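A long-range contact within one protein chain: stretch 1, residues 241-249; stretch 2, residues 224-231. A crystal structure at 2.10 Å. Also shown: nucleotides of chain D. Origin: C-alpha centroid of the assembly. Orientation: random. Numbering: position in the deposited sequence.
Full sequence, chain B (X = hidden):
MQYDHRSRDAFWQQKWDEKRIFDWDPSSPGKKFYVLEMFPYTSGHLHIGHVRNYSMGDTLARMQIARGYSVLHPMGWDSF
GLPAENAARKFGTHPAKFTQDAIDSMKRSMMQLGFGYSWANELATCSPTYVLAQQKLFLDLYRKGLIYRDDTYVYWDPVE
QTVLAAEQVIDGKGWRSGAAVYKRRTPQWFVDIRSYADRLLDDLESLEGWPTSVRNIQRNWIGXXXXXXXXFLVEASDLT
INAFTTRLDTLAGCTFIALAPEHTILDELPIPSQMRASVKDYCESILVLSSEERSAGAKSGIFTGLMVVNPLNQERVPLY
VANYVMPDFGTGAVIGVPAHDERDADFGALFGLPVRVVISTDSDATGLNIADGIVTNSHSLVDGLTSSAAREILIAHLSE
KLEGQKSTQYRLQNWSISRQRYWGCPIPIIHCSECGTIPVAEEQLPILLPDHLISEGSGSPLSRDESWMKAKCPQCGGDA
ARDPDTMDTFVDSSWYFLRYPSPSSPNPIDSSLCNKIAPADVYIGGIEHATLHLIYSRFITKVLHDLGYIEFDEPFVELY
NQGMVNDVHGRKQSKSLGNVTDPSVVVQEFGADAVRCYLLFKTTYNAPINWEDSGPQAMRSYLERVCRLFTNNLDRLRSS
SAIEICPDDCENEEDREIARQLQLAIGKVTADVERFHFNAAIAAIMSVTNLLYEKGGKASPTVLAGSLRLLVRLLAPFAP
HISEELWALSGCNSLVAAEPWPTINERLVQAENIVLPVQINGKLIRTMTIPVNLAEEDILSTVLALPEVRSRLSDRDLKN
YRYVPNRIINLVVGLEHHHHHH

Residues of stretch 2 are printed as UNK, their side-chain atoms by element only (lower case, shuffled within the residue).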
# COMPACT_ATOMS: atom_id res chain seq x y z
N ILE B 241 23.14 -10.32 34.57
CA ILE B 241 22.35 -10.69 33.39
C ILE B 241 20.85 -10.46 33.67
O ILE B 241 20.21 -11.25 34.36
CB ILE B 241 22.67 -12.13 32.90
CG1 ILE B 241 22.38 -13.21 33.96
CG2 ILE B 241 24.13 -12.21 32.42
CD1 ILE B 241 22.94 -14.59 33.65
N ASN B 242 20.33 -9.34 33.15
CA ASN B 242 18.91 -8.96 33.32
C ASN B 242 17.95 -9.88 32.57
O ASN B 242 17.93 -9.88 31.35
CB ASN B 242 18.65 -7.49 32.94
CG ASN B 242 19.60 -6.97 31.85
OD1 ASN B 242 19.97 -7.70 30.93
ND2 ASN B 242 20.00 -5.71 31.97
N ALA B 243 17.18 -10.69 33.31
CA ALA B 243 16.12 -11.53 32.73
C ALA B 243 14.85 -10.68 32.49
O ALA B 243 14.74 -9.57 33.02
CB ALA B 243 15.81 -12.72 33.63
N PHE B 244 13.92 -11.20 31.69
CA PHE B 244 12.67 -10.52 31.35
C PHE B 244 11.46 -11.45 31.56
O PHE B 244 11.46 -12.60 31.08
CB PHE B 244 12.70 -9.97 29.91
CG PHE B 244 11.39 -9.34 29.47
CD1 PHE B 244 11.08 -8.01 29.80
CD2 PHE B 244 10.47 -10.07 28.70
CE1 PHE B 244 9.89 -7.44 29.40
CE2 PHE B 244 9.27 -9.50 28.29
CZ PHE B 244 8.98 -8.18 28.64
N THR B 245 10.45 -10.96 32.27
CA THR B 245 9.21 -11.71 32.46
C THR B 245 7.98 -10.78 32.56
O THR B 245 8.08 -9.58 32.88
CB THR B 245 9.33 -12.68 33.69
OG1 THR B 245 8.49 -13.86 33.54
CG2 THR B 245 9.07 -11.94 35.02
N THR B 246 6.83 -11.36 32.22
CA THR B 246 5.52 -10.77 32.48
C THR B 246 4.96 -11.25 33.84
O THR B 246 4.24 -10.51 34.50
CB THR B 246 4.54 -11.12 31.34
OG1 THR B 246 4.41 -12.54 31.22
CG2 THR B 246 5.02 -10.52 30.00
N ARG B 247 5.30 -12.48 34.23
CA ARG B 247 4.93 -13.03 35.55
C ARG B 247 6.00 -12.71 36.61
O ARG B 247 6.59 -13.63 37.18
CB ARG B 247 4.71 -14.56 35.47
CG ARG B 247 3.75 -15.07 34.40
CD ARG B 247 2.48 -14.24 34.24
NE ARG B 247 1.81 -13.90 35.51
CZ ARG B 247 1.05 -14.72 36.23
NH1 ARG B 247 0.82 -15.98 35.85
NH2 ARG B 247 0.51 -14.28 37.36
N LEU B 248 6.26 -11.43 36.89
CA LEU B 248 7.24 -11.06 37.92
C LEU B 248 6.81 -11.66 39.25
O LEU B 248 7.66 -12.13 40.03
CB LEU B 248 7.37 -9.53 38.06
CG LEU B 248 8.24 -8.99 39.21
CD1 LEU B 248 9.63 -9.59 39.17
CD2 LEU B 248 8.35 -7.47 39.20
N ASP B 249 5.50 -11.65 39.49
CA ASP B 249 4.86 -12.32 40.63
C ASP B 249 5.54 -13.63 41.07
O ASP B 249 5.75 -13.83 42.26
CB ASP B 249 3.34 -12.51 40.39
CG ASP B 249 3.02 -13.33 39.15
OD1 ASP B 249 2.96 -14.58 39.23
OD2 ASP B 249 2.77 -12.73 38.08
N UNK B 224 4.93 -4.30 20.36
CA UNK B 224 5.31 -3.76 21.69
C UNK B 224 4.71 -4.59 22.88
O UNK B 224 3.50 -4.89 22.92
c UNK B 224 5.35 -1.64 23.10
n UNK B 224 3.94 2.35 22.17
c UNK B 224 3.20 1.35 22.67
c UNK B 224 5.14 -0.14 23.08
n UNK B 224 3.73 0.20 23.09
c UNK B 224 4.90 -2.30 21.81
n UNK B 224 1.88 1.51 22.74
N UNK B 225 5.58 -4.95 23.83
CA UNK B 225 5.27 -5.84 24.98
C UNK B 225 5.63 -5.11 26.27
O UNK B 225 6.59 -4.33 26.32
c UNK B 225 6.10 -7.15 24.88
o UNK B 225 5.64 -7.92 23.77
c UNK B 225 5.97 -8.02 26.13
N UNK B 226 4.86 -5.35 27.31
CA UNK B 226 5.11 -4.75 28.62
C UNK B 226 5.50 -5.86 29.63
O UNK B 226 4.94 -6.95 29.59
c UNK B 226 4.60 -1.63 28.31
c UNK B 226 3.88 -3.96 29.07
c UNK B 226 4.19 -2.52 29.48
o UNK B 226 5.56 -0.83 28.46
o UNK B 226 3.97 -1.74 27.23
N UNK B 227 6.49 -5.60 30.49
CA UNK B 227 6.95 -6.59 31.47
C UNK B 227 7.93 -6.04 32.50
O UNK B 227 7.95 -4.84 32.78
N UNK B 228 8.76 -6.92 33.06
CA UNK B 228 9.78 -6.49 34.02
C UNK B 228 11.15 -7.15 33.80
O UNK B 228 11.24 -8.36 33.49
c UNK B 228 9.30 -6.74 35.44
N UNK B 229 12.19 -6.33 33.95
CA UNK B 229 13.59 -6.79 33.91
C UNK B 229 14.09 -6.95 35.35
O UNK B 229 14.05 -5.99 36.13
o UNK B 229 14.83 -4.13 30.15
o UNK B 229 16.59 -5.18 30.94
c UNK B 229 14.49 -5.81 33.13
c UNK B 229 14.46 -6.00 31.61
c UNK B 229 15.35 -5.03 30.86
N UNK B 230 14.54 -8.16 35.69
CA UNK B 230 15.12 -8.49 37.00
C UNK B 230 16.60 -8.79 36.81
O UNK B 230 16.95 -9.69 36.05
c UNK B 230 12.91 -9.57 37.61
c UNK B 230 14.43 -9.72 37.64
c UNK B 230 14.92 -9.93 39.06
N UNK B 231 17.47 -8.02 37.49
CA UNK B 231 18.92 -8.18 37.35
C UNK B 231 19.43 -9.32 38.24
O UNK B 231 19.05 -9.42 39.40
c UNK B 231 22.48 -3.83 36.18
c UNK B 231 20.17 -4.50 36.87
c UNK B 231 19.26 -5.72 36.73
n UNK B 231 21.54 -4.76 36.39
c UNK B 231 19.64 -6.86 37.67
n UNK B 231 23.68 -4.20 35.74
n UNK B 231 22.24 -2.53 36.38
P A D 84 4.32 -14.48 26.09
OP1 A D 84 2.97 -14.15 26.61
OP2 A D 84 5.19 -13.43 25.49
O5' A D 84 5.09 -15.12 27.33
C5' A D 84 5.83 -14.28 28.25
C4' A D 84 6.79 -15.12 29.06
O4' A D 84 7.73 -15.76 28.16
C3' A D 84 7.69 -14.39 30.05
O3' A D 84 7.03 -14.08 31.27
C2' A D 84 8.79 -15.41 30.27
O2' A D 84 8.37 -16.40 31.20
C1' A D 84 8.95 -15.99 28.85
N9 A D 84 10.05 -15.43 28.06
C8 A D 84 10.71 -14.23 28.21
N7 A D 84 11.67 -14.04 27.34
C5 A D 84 11.64 -15.18 26.55
C6 A D 84 12.41 -15.59 25.45
N6 A D 84 13.39 -14.85 24.92
N1 A D 84 12.13 -16.79 24.89
C2 A D 84 11.13 -17.52 25.42
N3 A D 84 10.33 -17.24 26.44
C4 A D 84 10.64 -16.04 26.98

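Position 224 carries seven side-chain atoms: three carbons in an unbranched run, a nitrogen, then a carbon bearing two more nitrogens. This guanidinium group identifies Arg224, which lies out of reach of stretch 1 and hydrogen-bonds elsewhere in the structure.

At position 225 the first side-chain carbon branches into one oxygen and one carbon. The forked outline alone would also fit valine, but one of the two branch atoms is an oxygen, which settles Thr225. Its CA-to-CB bond points toward stretch 1, and CG2 lies 3.9 Å from CZ of Phe244, at the edge of the ring.

Position 226 has three carbons in a row, the last carrying two oxygens, the carboxylate of Glu226. The CA-to-CB bond points away from stretch 1 and the side chain comes no nearer to it than 6.6 Å, so the contact falls to the backbone: Glu226 O lies 3.6 Å from CG2 of Thr246.

Position 227 has no side-chain atoms and is Gly227. A CB here would point toward stretch 1 and clash, at 2.5 Å from CZ of Phe244 and 2.8 Å from O of Thr245. The bare CA instead allows CE1 of Phe244 to approach to 3.7 Å.

A single carbon at position 228 defines Ala228. Its CB packs 3.9 Å from CD2 of Leu248, while its backbone pairs with Thr245 through two hydrogen bonds, Ala228 N to Thr245 O (2.8 Å) and Thr245 N to Ala228 O (3.0 Å).

Position 229 again shows three carbons ending in two oxygens, hence Glu229. Its CG approaches CD1 of Phe244 at the ring edge (4.3 Å), and OE1 lies 3.6 Å from ND2 of Asn242.

At position 230 one carbon carries two others, with no heteroatom: Val230. CG2 meets CD1 of Leu248 at 3.6 Å. Hydrogen bonds run from Val230 N to Ala243 O (3.0 Å) and from Ala243 N to Val230 O (2.9 Å).

Position 231 repeats the three carbons, nitrogen and two-nitrogen carbon of a guanidinium, giving Arg231. Its CG lies 4.2 Å from CB of Asn242.

The contact is a short antiparallel pairing, fastened by four backbone hydrogen bonds and supplemented by CA-H...O contacts such as Glu229 CA to Ala243 O (3.1 Å). Ala243, Thr245, Ala228 and Val230 share one face, where Leu248 adds apolar packing; Phe244 and Glu229 occupy the other. Where the strand of stretch 1 gives way to loop, O3' of A84 accepts a hydrogen bond from Thr246 N (2.9 Å) and is also hydrogen-bonded to Thr245 OG1 (2.7 Å), so the paired strand borders the nucleotide site.

Stretch 2 (224-231) RTEGAEVR
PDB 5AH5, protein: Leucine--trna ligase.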